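Local coordinates for lipocalin (Argas monolakensis, PDB 3BRN), which binds serotonin inside a lipocalin beta barrel and is probably a biogenic amine-binding protein of a soft tick, at residues Gly25-Arg30 against Trp118-Ala123; Ala41-Pro46 against Thr56-Gly61; Leu71-Thr76 against Thr85-Asp90. One frame throughout, in Å; residues are numbered along the deposited sequence.

Contact 1. Residues Gly25-Arg30 against Trp118-Ala123; sequences GGYYLR and WVHSSA. With SRO (serotonin), chain C.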
ATOM      1  N   GLY A  25     -11.972  -2.690  -4.452  1.00 39.71           N
ATOM      2  CA  GLY A  25     -10.722  -3.107  -5.091  1.00 40.17           C
ATOM      3  C   GLY A  25      -9.553  -3.355  -4.149  1.00 37.98           C
ATOM      4  O   GLY A  25      -9.694  -4.015  -3.098  1.00 36.28           O
ATOM      5  N   GLY A  26      -8.378  -2.890  -4.568  1.00 33.86           N
ATOM      6  CA  GLY A  26      -7.156  -3.104  -3.805  1.00 31.90           C
ATOM      7  C   GLY A  26      -6.004  -2.258  -4.301  1.00 35.88           C
ATOM      8  O   GLY A  26      -6.185  -1.405  -5.170  1.00 31.79           O
ATOM      9  N   TYR A  27      -4.832  -2.477  -3.703  1.00 35.22           N
ATOM     10  CA  TYR A  27      -3.642  -1.666  -3.943  1.00 32.39           C
ATOM     11  C   TYR A  27      -2.445  -2.547  -4.318  1.00 35.43           C
ATOM     12  O   TYR A  27      -2.167  -3.549  -3.650  1.00 34.19           O
ATOM     13  CB  TYR A  27      -3.302  -0.838  -2.692  1.00 27.98           C
ATOM     14  CG  TYR A  27      -4.235   0.330  -2.446  1.00 32.70           C
ATOM     15  CD1 TYR A  27      -3.843   1.632  -2.730  1.00 27.35           C
ATOM     16  CD2 TYR A  27      -5.466   0.135  -1.838  1.00 35.12           C
ATOM     17  CE1 TYR A  27      -4.705   2.709  -2.504  1.00 26.96           C
ATOM     18  CE2 TYR A  27      -6.313   1.181  -1.592  1.00 33.36           C
ATOM     19  CZ  TYR A  27      -5.926   2.465  -1.902  1.00 36.03           C
ATOM     20  OH  TYR A  27      -6.823   3.482  -1.708  1.00 32.88           O
ATOM     21  N   TYR A  28      -1.753  -2.174  -5.395  1.00 29.43           N
ATOM     22  CA  TYR A  28      -0.505  -2.816  -5.756  1.00 32.86           C
ATOM     23  C   TYR A  28       0.612  -2.068  -5.068  1.00 31.75           C
ATOM     24  O   TYR A  28       0.574  -0.842  -5.031  1.00 30.38           O
ATOM     25  CB  TYR A  28      -0.246  -2.696  -7.251  1.00 28.44           C
ATOM     26  CG  TYR A  28      -1.109  -3.578  -8.106  1.00 43.12           C
ATOM     27  CD1 TYR A  28      -2.253  -3.080  -8.703  1.00 40.50           C
ATOM     28  CD2 TYR A  28      -0.763  -4.906  -8.343  1.00 36.95           C
ATOM     29  CE1 TYR A  28      -2.988  -3.851  -9.576  1.00 38.01           C
ATOM     30  CE2 TYR A  28      -1.542  -5.707  -9.165  1.00 48.45           C
ATOM     31  CZ  TYR A  28      -2.647  -5.167  -9.775  1.00 31.36           C
ATOM     32  OH  TYR A  28      -3.402  -5.923 -10.644  1.00 50.20           O
ATOM     33  N   LEU A  29       1.678  -2.783  -4.707  1.00 32.16           N
ATOM     34  CA  LEU A  29       2.885  -2.102  -4.238  1.00 33.74           C
ATOM     35  C   LEU A  29       3.604  -1.687  -5.514  1.00 29.68           C
ATOM     36  O   LEU A  29       4.014  -2.544  -6.281  1.00 32.83           O
ATOM     37  CB  LEU A  29       3.768  -3.027  -3.404  1.00 30.63           C
ATOM     38  CG  LEU A  29       5.166  -2.490  -3.019  1.00 29.66           C
ATOM     39  CD1 LEU A  29       4.992  -1.202  -2.233  1.00 24.32           C
ATOM     40  CD2 LEU A  29       5.833  -3.527  -2.123  1.00 32.29           C
ATOM     41  N   ARG A  30       3.535  -0.389  -5.835  1.00 28.66           N
ATOM     42  CA  ARG A  30       4.037   0.141  -7.098  1.00 31.40           C
ATOM     43  C   ARG A  30       5.548   0.370  -7.091  1.00 35.45           C
ATOM     44  O   ARG A  30       6.236   0.052  -8.065  1.00 35.15           O
ATOM     45  CB  ARG A  30       3.287   1.431  -7.468  1.00 28.26           C
ATOM     46  CG  ARG A  30       3.762   2.134  -8.746  1.00 30.34           C
ATOM     47  CD  ARG A  30       3.655   1.243 -10.000  1.00 28.30           C
ATOM     48  NE  ARG A  30       4.210   1.917 -11.174  1.00 33.59           N
ATOM     49  CZ  ARG A  30       5.511   2.055 -11.424  1.00 28.35           C
ATOM     50  NH1 ARG A  30       6.417   1.536 -10.605  1.00 37.30           N
ATOM     51  NH2 ARG A  30       5.911   2.701 -12.504  1.00 36.48           N
ATOM     52  N   TRP A 118       2.006   2.775  -2.783  1.00 29.04           N
ATOM     53  CA  TRP A 118       0.952   1.845  -3.089  1.00 28.45           C
ATOM     54  C   TRP A 118      -0.075   2.523  -3.956  1.00 30.77           C
ATOM     55  O   TRP A 118      -0.395   3.640  -3.724  1.00 31.89           O
ATOM     56  CB  TRP A 118       0.333   1.308  -1.825  1.00 28.21           C
ATOM     57  CG  TRP A 118       1.171   0.489  -0.969  1.00 26.49           C
ATOM     58  CD1 TRP A 118       2.090   0.918  -0.124  1.00 27.25           C
ATOM     59  CD2 TRP A 118       1.166  -0.921  -0.873  1.00 30.76           C
ATOM     60  NE1 TRP A 118       2.671  -0.106   0.514  1.00 30.20           N
ATOM     61  CE2 TRP A 118       2.126  -1.267   0.060  1.00 33.64           C
ATOM     62  CE3 TRP A 118       0.452  -1.930  -1.492  1.00 35.19           C
ATOM     63  CZ2 TRP A 118       2.362  -2.571   0.418  1.00 30.14           C
ATOM     64  CZ3 TRP A 118       0.707  -3.213  -1.142  1.00 32.61           C
ATOM     65  CH2 TRP A 118       1.636  -3.529  -0.201  1.00 33.61           C
ATOM     66  N   VAL A 119      -0.550   1.854  -4.995  1.00 34.31           N
ATOM     67  CA  VAL A 119      -1.515   2.468  -5.913  1.00 29.51           C
ATOM     68  C   VAL A 119      -2.727   1.570  -6.131  1.00 32.79           C
ATOM     69  O   VAL A 119      -2.591   0.358  -6.297  1.00 31.16           O
ATOM     70  CB  VAL A 119      -0.878   2.857  -7.272  1.00 36.54           C
ATOM     71  CG1 VAL A 119      -1.864   3.682  -8.115  1.00 30.61           C
ATOM     72  CG2 VAL A 119       0.405   3.637  -7.056  1.00 30.86           C
ATOM     73  N   HIS A 120      -3.914   2.165  -6.004  1.00 35.11           N
ATOM     74  CA  HIS A 120      -5.177   1.459  -6.176  1.00 36.47           C
ATOM     75  C   HIS A 120      -5.303   0.868  -7.584  1.00 35.06           C
ATOM     76  O   HIS A 120      -4.866   1.478  -8.557  1.00 31.50           O
ATOM     77  CB  HIS A 120      -6.339   2.421  -5.907  1.00 31.88           C
ATOM     78  CG  HIS A 120      -7.664   1.745  -5.775  1.00 35.39           C
ATOM     79  ND1 HIS A 120      -8.561   1.666  -6.817  1.00 36.23           N
ATOM     80  CD2 HIS A 120      -8.209   1.045  -4.753  1.00 39.27           C
ATOM     81  CE1 HIS A 120      -9.594   0.931  -6.448  1.00 35.35           C
ATOM     82  NE2 HIS A 120      -9.406   0.543  -5.201  1.00 40.62           N
ATOM     83  N   SER A 121      -5.903  -0.316  -7.682  1.00 38.43           N
ATOM     84  CA  SER A 121      -6.107  -0.977  -8.975  1.00 41.14           C
ATOM     85  C   SER A 121      -6.770  -0.078 -10.034  1.00 42.98           C
ATOM     86  O   SER A 121      -6.432  -0.151 -11.213  1.00 37.26           O
ATOM     87  CB  SER A 121      -6.896  -2.273  -8.800  1.00 41.34           C
ATOM     88  OG  SER A 121      -8.002  -2.069  -7.933  1.00 42.18           O
ATOM     89  N   SER A 122      -7.649   0.826  -9.613  1.00 41.14           N
ATOM     90  CA  SER A 122      -8.245   1.764 -10.557  1.00 42.69           C
ATOM     91  C   SER A 122      -7.256   2.756 -11.179  1.00 41.32           C
ATOM     92  O   SER A 122      -7.506   3.293 -12.253  1.00 41.75           O
ATOM     93  CB  SER A 122      -9.421   2.508  -9.919  1.00 42.68           C
ATOM     94  OG  SER A 122      -8.977   3.427  -8.943  1.00 54.20           O
ATOM     95  N   ALA A 123      -6.131   3.011 -10.516  1.00 39.49           N
ATOM     96  CA  ALA A 123      -5.225   4.061 -10.971  1.00 36.76           C
ATOM     97  C   ALA A 123      -3.852   3.546 -11.391  1.00 39.65           C
ATOM     98  O   ALA A 123      -3.009   4.316 -11.825  1.00 40.46           O
ATOM     99  CB  ALA A 123      -5.080   5.155  -9.902  1.00 40.14           C
TER
HETATM  100  OH  SRO C 158      -4.425  -3.741   4.688  1.00 30.72           O
HETATM  101  CZ3 SRO C 158      -3.207  -3.156   4.437  1.00 20.96           C
HETATM  102  CH2 SRO C 158      -2.111  -3.622   5.159  1.00 22.30           C
HETATM  103  CZ2 SRO C 158      -0.827  -3.155   4.868  1.00 29.99           C
HETATM  104  CE2 SRO C 158      -0.718  -2.174   3.894  1.00 20.32           C
HETATM  105  NE1 SRO C 158       0.313  -1.450   3.389  1.00 19.00           N
HETATM  106  CD1 SRO C 158      -0.151  -0.628   2.418  1.00 18.43           C
HETATM  107  CG  SRO C 158      -1.532  -0.799   2.312  1.00 20.61           C
HETATM  108  CD2 SRO C 158      -1.877  -1.759   3.259  1.00 25.20           C
HETATM  109  CE3 SRO C 158      -3.066  -2.238   3.529  1.00 28.32           C
HETATM  110  CB  SRO C 158      -2.451  -0.047   1.381  1.00 25.24           C
HETATM  111  CA  SRO C 158      -3.402   0.862   2.184  1.00 24.56           C
HETATM  112  NZ  SRO C 158      -4.383   1.442   1.262  1.00 24.95           N
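Leu29 lies over one face of the Trp118 indole: its CB sits 3.8 Å from the centroid of the six-membered ring and 10° off the ring normal, while Leu29 CD1 comes 3.7 Å from Trp118 CE2. Serotonin takes the opposite face, with its CD1 3.3 Å from Trp118 CE2 and above the ring centre, sandwiching the indole between strand and ligand. A hydrogen bond from Trp118 NE1 to Glu116 OE1 would restrict the ring's rotation. On the same sheet face, Tyr27 is covered on both sides. The edge of the His120 imidazole points at one face of the phenol (planes at 79°), with His120 CD2 3.7 Å from Tyr27 CE2; over the centre of the other face stands the serotonin amine NZ. His120 CG, anti to the backbone N (chi1 -168°), comes close to Gly26 O, over the imidazole. Hydrogen bonds of NE2 with Asn24 O and ND1 with Ser122 OG would fix its rotation. Between these two non-hydrogen-bonded pairs, Tyr28 and Val119 form the hydrogen-bonded pair: Tyr28 N to Val119 O is 2.8 Å and Val119 N to Tyr28 O 2.9 Å.

Packing is sparser at the partly exposed ends. Ser121 N reaches Gly26 O at 2.8 Å, but Ser121 OG adds only a weak bond to that oxygen. At the other end, Arg30 runs beside Val119, and its guanidinium continues to Tyr129 and His147. The strand pair lies between two others: strand 42-44 flanks 26-32 through Tyr27-Val43 and Leu29-Ala41 backbone bonds, and strand 105-109 flanks 115-120, with Asp106 touching both Tyr27 and Trp118.

Contact 2. Residues Ala41-Pro46 against Thr56-Gly61; sequences AYVLVP and TSFTYG. With SRO (serotonin), chain C.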
ATOM      1  N   ALA A  41       3.091  -7.594  -5.820  1.00 34.85           N
ATOM      2  CA  ALA A  41       2.611  -7.667  -4.441  1.00 38.05           C
ATOM      3  C   ALA A  41       1.413  -6.733  -4.283  1.00 35.77           C
ATOM      4  O   ALA A  41       1.387  -5.653  -4.871  1.00 35.46           O
ATOM      5  CB  ALA A  41       3.735  -7.286  -3.464  1.00 39.19           C
ATOM      6  N   TYR A  42       0.374  -7.186  -3.586  1.00 32.90           N
ATOM      7  CA  TYR A  42      -0.837  -6.380  -3.451  1.00 33.74           C
ATOM      8  C   TYR A  42      -1.594  -6.722  -2.171  1.00 31.20           C
ATOM      9  O   TYR A  42      -1.280  -7.686  -1.491  1.00 31.41           O
ATOM     10  CB  TYR A  42      -1.782  -6.626  -4.636  1.00 35.24           C
ATOM     11  CG  TYR A  42      -2.514  -7.959  -4.532  1.00 40.11           C
ATOM     12  CD1 TYR A  42      -1.921  -9.137  -4.993  1.00 38.35           C
ATOM     13  CD2 TYR A  42      -3.769  -8.049  -3.917  1.00 29.59           C
ATOM     14  CE1 TYR A  42      -2.552 -10.364  -4.849  1.00 32.38           C
ATOM     15  CE2 TYR A  42      -4.417  -9.289  -3.766  1.00 33.64           C
ATOM     16  CZ  TYR A  42      -3.776 -10.443  -4.206  1.00 45.69           C
ATOM     17  OH  TYR A  42      -4.380 -11.682  -4.083  1.00 44.88           O
ATOM     18  N   VAL A  43      -2.462  -5.805  -1.766  1.00 35.68           N
ATOM     19  CA  VAL A  43      -3.407  -6.048  -0.693  1.00 33.77           C
ATOM     20  C   VAL A  43      -4.772  -5.743  -1.277  1.00 31.39           C
ATOM     21  O   VAL A  43      -4.872  -4.977  -2.231  1.00 37.29           O
ATOM     22  CB  VAL A  43      -3.174  -5.107   0.528  1.00 35.12           C
ATOM     23  CG1 VAL A  43      -1.870  -5.431   1.220  1.00 39.06           C
ATOM     24  CG2 VAL A  43      -3.247  -3.617   0.120  1.00 38.23           C
ATOM     25  N   LEU A  44      -5.808  -6.399  -0.750  1.00 33.68           N
ATOM     26  CA  LEU A  44      -7.181  -6.036  -1.073  1.00 31.77           C
ATOM     27  C   LEU A  44      -7.727  -5.230   0.099  1.00 33.05           C
ATOM     28  O   LEU A  44      -7.404  -5.530   1.252  1.00 38.96           O
ATOM     29  CB  LEU A  44      -8.044  -7.296  -1.257  1.00 32.29           C
ATOM     30  CG  LEU A  44      -7.820  -8.152  -2.513  1.00 35.87           C
ATOM     31  CD1 LEU A  44      -8.914  -9.229  -2.622  1.00 40.75           C
ATOM     32  CD2 LEU A  44      -7.840  -7.284  -3.752  1.00 32.16           C
ATOM     33  N   VAL A  45      -8.556  -4.223  -0.181  1.00 31.59           N
ATOM     34  CA  VAL A  45      -9.243  -3.505   0.900  1.00 36.40           C
ATOM     35  C   VAL A  45     -10.144  -4.491   1.681  1.00 36.54           C
ATOM     36  O   VAL A  45     -10.622  -5.473   1.107  1.00 40.31           O
ATOM     37  CB  VAL A  45     -10.055  -2.287   0.373  1.00 36.36           C
ATOM     38  CG1 VAL A  45      -9.230  -1.472  -0.614  1.00 35.45           C
ATOM     39  CG2 VAL A  45     -11.391  -2.727  -0.234  1.00 39.58           C
ATOM     40  N   PRO A  46     -10.207  -4.354   3.020  1.00 34.54           N
ATOM     41  CA  PRO A  46     -10.918  -5.360   3.814  1.00 38.73           C
ATOM     42  C   PRO A  46     -12.366  -5.474   3.364  1.00 41.84           C
ATOM     43  O   PRO A  46     -12.906  -4.538   2.763  1.00 42.30           O
ATOM     44  CB  PRO A  46     -10.842  -4.803   5.239  1.00 42.17           C
ATOM     45  CG  PRO A  46      -9.656  -3.911   5.218  1.00 36.87           C
ATOM     46  CD  PRO A  46      -9.657  -3.286   3.869  1.00 34.09           C
ATOM     47  N   THR A  56      -9.173  -6.316  11.692  1.00 36.23           N
ATOM     48  CA  THR A  56      -9.973  -7.015  10.694  1.00 47.21           C
ATOM     49  C   THR A  56      -9.062  -7.879   9.840  1.00 45.99           C
ATOM     50  O   THR A  56      -7.843  -7.741   9.904  1.00 40.89           O
ATOM     51  CB  THR A  56     -10.731  -6.023   9.782  1.00 47.54           C
ATOM     52  OG1 THR A  56     -11.853  -6.675   9.172  1.00 47.74           O
ATOM     53  CG2 THR A  56      -9.807  -5.483   8.693  1.00 45.71           C
ATOM     54  N   SER A  57      -9.647  -8.848   9.145  1.00 48.51           N
ATOM     55  CA  SER A  57      -8.892  -9.680   8.210  1.00 43.18           C
ATOM     56  C   SER A  57      -8.764  -8.944   6.896  1.00 42.65           C
ATOM     57  O   SER A  57      -9.652  -8.180   6.519  1.00 36.78           O
ATOM     58  CB  SER A  57      -9.634 -11.002   7.945  1.00 51.36           C
ATOM     59  OG  SER A  57      -9.793 -11.767   9.121  1.00 52.74           O
ATOM     60  N   PHE A  58      -7.689  -9.223   6.158  1.00 41.53           N
ATOM     61  CA  PHE A  58      -7.562  -8.706   4.808  1.00 40.28           C
ATOM     62  C   PHE A  58      -6.766  -9.692   3.986  1.00 34.86           C
ATOM     63  O   PHE A  58      -6.052 -10.531   4.533  1.00 37.24           O
ATOM     64  CB  PHE A  58      -6.891  -7.325   4.788  1.00 37.86           C
ATOM     65  CG  PHE A  58      -5.422  -7.358   5.096  1.00 35.55           C
ATOM     66  CD1 PHE A  58      -4.980  -7.520   6.395  1.00 31.08           C
ATOM     67  CD2 PHE A  58      -4.484  -7.225   4.084  1.00 36.08           C
ATOM     68  CE1 PHE A  58      -3.645  -7.617   6.674  1.00 32.27           C
ATOM     69  CE2 PHE A  58      -3.142  -7.300   4.354  1.00 30.02           C
ATOM     70  CZ  PHE A  58      -2.712  -7.466   5.661  1.00 39.92           C
ATOM     71  N   THR A  59      -7.015  -9.681   2.686  1.00 39.63           N
ATOM     72  CA  THR A  59      -6.311 -10.556   1.756  1.00 43.18           C
ATOM     73  C   THR A  59      -5.117  -9.819   1.158  1.00 42.11           C
ATOM     74  O   THR A  59      -5.178  -8.610   0.921  1.00 35.93           O
ATOM     75  CB  THR A  59      -7.242 -11.018   0.629  1.00 42.65           C
ATOM     76  OG1 THR A  59      -8.402 -11.651   1.194  1.00 47.57           O
ATOM     77  CG2 THR A  59      -6.528 -11.998  -0.319  1.00 39.49           C
ATOM     78  N   TYR A  60      -4.024 -10.547   0.972  1.00 36.85           N
ATOM     79  CA  TYR A  60      -2.830 -10.015   0.340  1.00 36.66           C
ATOM     80  C   TYR A  60      -2.195 -11.114  -0.491  1.00 37.40           C
ATOM     81  O   TYR A  60      -2.583 -12.292  -0.399  1.00 40.17           O
ATOM     82  CB  TYR A  60      -1.844  -9.500   1.382  1.00 39.16           C
ATOM     83  CG  TYR A  60      -1.139 -10.583   2.154  1.00 48.47           C
ATOM     84  CD1 TYR A  60      -1.717 -11.136   3.286  1.00 42.01           C
ATOM     85  CD2 TYR A  60       0.135 -11.020   1.781  1.00 41.06           C
ATOM     86  CE1 TYR A  60      -1.082 -12.136   3.995  1.00 43.38           C
ATOM     87  CE2 TYR A  60       0.788 -12.009   2.500  1.00 44.90           C
ATOM     88  CZ  TYR A  60       0.166 -12.567   3.608  1.00 53.26           C
ATOM     89  OH  TYR A  60       0.807 -13.533   4.362  1.00 47.17           O
ATOM     90  N   GLY A  61      -1.346 -10.721  -1.423  1.00 37.21           N
ATOM     91  CA  GLY A  61      -0.789 -11.703  -2.327  1.00 35.57           C
ATOM     92  C   GLY A  61       0.274 -11.166  -3.240  1.00 37.14           C
ATOM     93  O   GLY A  61       0.875 -10.122  -2.992  1.00 37.94           O
TER
HETATM   94  OH  SRO C 158      -4.425  -3.741   4.688  1.00 30.72           O
HETATM   95  CZ3 SRO C 158      -3.207  -3.156   4.437  1.00 20.96           C
HETATM   96  CH2 SRO C 158      -2.111  -3.622   5.159  1.00 22.30           C
HETATM   97  CZ2 SRO C 158      -0.827  -3.155   4.868  1.00 29.99           C
HETATM   98  CE2 SRO C 158      -0.718  -2.174   3.894  1.00 20.32           C
HETATM   99  NE1 SRO C 158       0.313  -1.450   3.389  1.00 19.00           N
HETATM  100  CD1 SRO C 158      -0.151  -0.628   2.418  1.00 18.43           C
HETATM  101  CG  SRO C 158      -1.532  -0.799   2.312  1.00 20.61           C
HETATM  102  CD2 SRO C 158      -1.877  -1.759   3.259  1.00 25.20           C
HETATM  103  CE3 SRO C 158      -3.066  -2.238   3.529  1.00 28.32           C
HETATM  104  CB  SRO C 158      -2.451  -0.047   1.381  1.00 25.24           C
HETATM  105  CA  SRO C 158      -3.402   0.862   2.184  1.00 24.56           C
HETATM  106  NZ  SRO C 158      -4.383   1.442   1.262  1.00 24.95           N
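The antiparallel hairpin of strands 42-44 and 55-64 forms part of the barrel wall, and its short segments run at 153° to each other. Its ladder starts at the Tyr42-Gly61 pair, where Tyr42 N to Gly61 O and Gly61 N to Tyr42 O both measure 3.0 Å. Farther on, Leu44 N bonds to Thr59 O at 2.8 Å and almost straight, with 174° at the hydrogen.

On the face bearing Tyr42, the chi1 of 76° sets CG between the backbone N and the carbonyl carbon, and the phenol lies across the Gly61 backbone. Tyr42 CE1 is 3.3 Å from Gly61 C, a close approach to a residue without a side chain. The hydroxyl passes beyond this pair to a hydrogen bond with Ile69 O.

The face bearing Val43 meets the ligand. The Val43 and Phe58 side chains cross obliquely, with Val43 CG1 3.9 Å from Phe58 CE2, while the other valine methyl, CG2, lies 3.7 Å from serotonin CE3. Serotonin OH stands over one face of the Phe58 ring, offset to the rim, 3.5 Å from Phe58 CD2. Past the ladder, Pro46 CB touches Thr56 CG2 at 3.7 Å, their side chains crossing at about a right angle. Leu91 of helix 88-91 touches Val43, Phe58 and Tyr60. An antiparallel barrel with apolar side chains lining an internal ligand pocket, as Val43 and Phe58 do here, is typical of the lipocalins.

Contact 3. Residues Leu71-Thr76 against Thr85-Asp90; sequences LTATVT and TGAGQD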
ATOM      1  N   LEU A  71      -3.572 -14.722   0.353  1.00 44.00           N
ATOM      2  CA  LEU A  71      -3.279 -15.134   1.715  1.00 41.65           C
ATOM      3  C   LEU A  71      -4.007 -14.136   2.616  1.00 43.90           C
ATOM      4  O   LEU A  71      -4.532 -13.139   2.123  1.00 43.86           O
ATOM      5  CB  LEU A  71      -1.770 -15.077   1.970  1.00 42.18           C
ATOM      6  CG  LEU A  71      -0.932 -15.931   1.009  1.00 51.96           C
ATOM      7  CD1 LEU A  71       0.549 -15.778   1.281  1.00 46.62           C
ATOM      8  CD2 LEU A  71      -1.336 -17.384   1.132  1.00 60.81           C
ATOM      9  N   THR A  72      -4.211 -14.490   3.879  1.00 47.07           N
ATOM     10  CA  THR A  72      -4.916 -13.591   4.783  1.00 47.03           C
ATOM     11  C   THR A  72      -4.095 -13.302   6.015  1.00 42.32           C
ATOM     12  O   THR A  72      -3.275 -14.118   6.444  1.00 43.34           O
ATOM     13  CB  THR A  72      -6.320 -14.115   5.219  1.00 50.78           C
ATOM     14  OG1 THR A  72      -6.164 -15.229   6.105  1.00 56.47           O
ATOM     15  CG2 THR A  72      -7.163 -14.523   4.021  1.00 48.35           C
ATOM     16  N   ALA A  73      -4.275 -12.091   6.537  1.00 40.71           N
ATOM     17  CA  ALA A  73      -3.645 -11.677   7.770  1.00 33.71           C
ATOM     18  C   ALA A  73      -4.574 -10.682   8.466  1.00 34.71           C
ATOM     19  O   ALA A  73      -5.690 -10.426   8.002  1.00 39.57           O
ATOM     20  CB  ALA A  73      -2.297 -11.044   7.488  1.00 40.13           C
ATOM     21  N   THR A  74      -4.147 -10.209   9.623  1.00 34.21           N
ATOM     22  CA  THR A  74      -4.923  -9.251  10.384  1.00 38.20           C
ATOM     23  C   THR A  74      -4.268  -7.883  10.277  1.00 39.19           C
ATOM     24  O   THR A  74      -3.046  -7.779  10.205  1.00 38.22           O
ATOM     25  CB  THR A  74      -4.984  -9.664  11.850  1.00 39.93           C
ATOM     26  OG1 THR A  74      -5.593 -10.954  11.934  1.00 39.22           O
ATOM     27  CG2 THR A  74      -5.798  -8.639  12.705  1.00 31.14           C
ATOM     28  N   VAL A  75      -5.096  -6.846  10.197  1.00 39.25           N
ATOM     29  CA  VAL A  75      -4.630  -5.466  10.200  1.00 36.69           C
ATOM     30  C   VAL A  75      -5.439  -4.682  11.244  1.00 37.66           C
ATOM     31  O   VAL A  75      -6.659  -4.831  11.329  1.00 40.26           O
ATOM     32  CB  VAL A  75      -4.820  -4.831   8.807  1.00 39.85           C
ATOM     33  CG1 VAL A  75      -6.314  -4.678   8.495  1.00 27.47           C
ATOM     34  CG2 VAL A  75      -4.068  -3.484   8.710  1.00 34.45           C
ATOM     35  N   THR A  76      -4.739  -3.939  12.095  1.00 34.63           N
ATOM     36  CA  THR A  76      -5.355  -3.083  13.106  1.00 39.48           C
ATOM     37  C   THR A  76      -4.895  -1.656  12.864  1.00 40.66           C
ATOM     38  O   THR A  76      -3.718  -1.417  12.586  1.00 40.78           O
ATOM     39  CB  THR A  76      -4.906  -3.488  14.530  1.00 40.44           C
ATOM     40  OG1 THR A  76      -4.986  -4.914  14.663  1.00 41.94           O
ATOM     41  CG2 THR A  76      -5.807  -2.832  15.590  1.00 37.30           C
ATOM     42  N   THR A  85      -0.429  -8.303  11.501  1.00 43.21           N
ATOM     43  CA  THR A  85      -0.047  -9.512  12.240  1.00 45.03           C
ATOM     44  C   THR A  85      -0.444 -10.753  11.446  1.00 40.39           C
ATOM     45  O   THR A  85      -1.551 -10.832  10.908  1.00 41.54           O
ATOM     46  CB  THR A  85      -0.720  -9.557  13.647  1.00 44.23           C
ATOM     47  OG1 THR A  85      -2.063  -9.081  13.556  1.00 47.04           O
ATOM     48  CG2 THR A  85       0.005  -8.687  14.606  1.00 39.08           C
ATOM     49  N   GLY A  86       0.481 -11.694  11.302  1.00 43.48           N
ATOM     50  CA  GLY A  86       0.166 -12.953  10.626  1.00 44.89           C
ATOM     51  C   GLY A  86       0.354 -12.965   9.121  1.00 49.33           C
ATOM     52  O   GLY A  86      -0.213 -13.814   8.421  1.00 45.26           O
ATOM     53  N   ALA A  87       1.234 -12.098   8.630  1.00 49.88           N
ATOM     54  CA  ALA A  87       1.502 -12.009   7.202  1.00 53.69           C
ATOM     55  C   ALA A  87       2.936 -12.437   6.880  1.00 60.26           C
ATOM     56  O   ALA A  87       3.431 -12.213   5.772  1.00 68.79           O
ATOM     57  CB  ALA A  87       1.228 -10.589   6.696  1.00 48.61           C
ATOM     58  N   GLY A  88       3.595 -13.054   7.855  1.00 66.35           N
ATOM     59  CA  GLY A  88       4.935 -13.574   7.659  1.00 71.35           C
ATOM     60  C   GLY A  88       5.986 -12.482   7.643  1.00 75.94           C
ATOM     61  O   GLY A  88       5.849 -11.466   8.323  1.00 73.28           O
ATOM     62  N   GLN A  89       7.040 -12.693   6.860  1.00 79.44           N
ATOM     63  CA  GLN A  89       8.301 -11.992   7.068  1.00 81.71           C
ATOM     64  C   GLN A  89       8.417 -10.783   6.145  1.00 83.05           C
ATOM     65  O   GLN A  89       9.500 -10.224   5.972  1.00 89.52           O
ATOM     66  CB  GLN A  89       9.483 -12.937   6.847  1.00 82.60           C
ATOM     67  CG  GLN A  89      10.011 -13.578   8.121  1.00 85.36           C
ATOM     68  CD  GLN A  89      10.383 -12.557   9.176  1.00 90.86           C
ATOM     69  OE1 GLN A  89      11.009 -11.538   8.878  1.00 82.95           O
ATOM     70  NE2 GLN A  89      10.002 -12.823  10.420  1.00 85.06           N
ATOM     71  N   ASP A  90       7.295 -10.385   5.555  1.00 78.85           N
ATOM     72  CA  ASP A  90       7.256  -9.207   4.697  1.00 74.38           C
ATOM     73  C   ASP A  90       6.347  -8.130   5.279  1.00 71.31           C
ATOM     74  O   ASP A  90       6.818  -7.097   5.756  1.00 64.20           O
ATOM     75  CB  ASP A  90       6.790  -9.584   3.289  1.00 74.00           C
ATOM     76  CG  ASP A  90       5.818 -10.747   3.290  1.00 80.81           C
ATOM     77  OD1 ASP A  90       5.129 -10.948   4.313  1.00 88.57           O
ATOM     78  OD2 ASP A  90       5.742 -11.461   2.268  1.00 79.63           O
TER
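Thr85 holds its OG1 between the backbone N and the carbonyl carbon (chi1 40°), which brings that oxygen to 3.4 Å from Thr74 CB. Thr74 carries its own OG1 anti to the carbonyl carbon (chi1 -60°), while Thr74 CG2, on the other branch, lies 3.9 Å from Thr85 OG1. The two threonines thus meet obliquely, hydroxyl oxygen against the CB and methyl of the partner. Their backbones close an antiparallel hydrogen-bonded pair: Thr74 N to Thr85 O and Thr85 N to Thr74 O each span 3.0 Å.

This pair is the far end of the hairpin formed by strands 67-78 and 81-85, in the wall of the lipocalin barrel. The ladder stops here because the chain turns away at Gly86, whose positive phi of 88° departs from strand geometry. The turn keeps the backbone near Ala73 for a short way: Ala73 CB is 3.5 Å from Thr85 O and 3.6 Å from Gly86 O. Ala73 CB then meets Ala87 CB, also at 3.6 Å, in a small apolar contact between two buried methyls. Thr74 and Thr85 lie on the other, more exposed face of the strand pair. Ala73 also touches Phe58 of strand 55-64; the Ala73 side chain stays about 8 Å from serotonin, whereas Val75 touches it. Just after Gly86, Ala87 N donates to Ser92 OG.

All three contacts belong to one curled antiparallel sheet. Strand 26-32 pairs with 42-44, 42-44 with 55-64, 55-64 with 67-78, and 67-78 with 81-85, so the contacts follow one another around the wall. Centres of contacts 1 and 2 are 11 Å apart and those of 2 and 3 are 9 Å apart, each neighbouring pair being joined by backbone bonding; contacts 1 and 3, 18 Å apart, do not touch. Along the chain, contacts 2 and 3 come in series, and the strand pairing of contact 1 spans both, bringing 115-120 back beside 26-32. Contacts 1 and 2 supply serotonin-lining residues from adjacent strands, while contact 3 continues the wall and reaches serotonin through Val75.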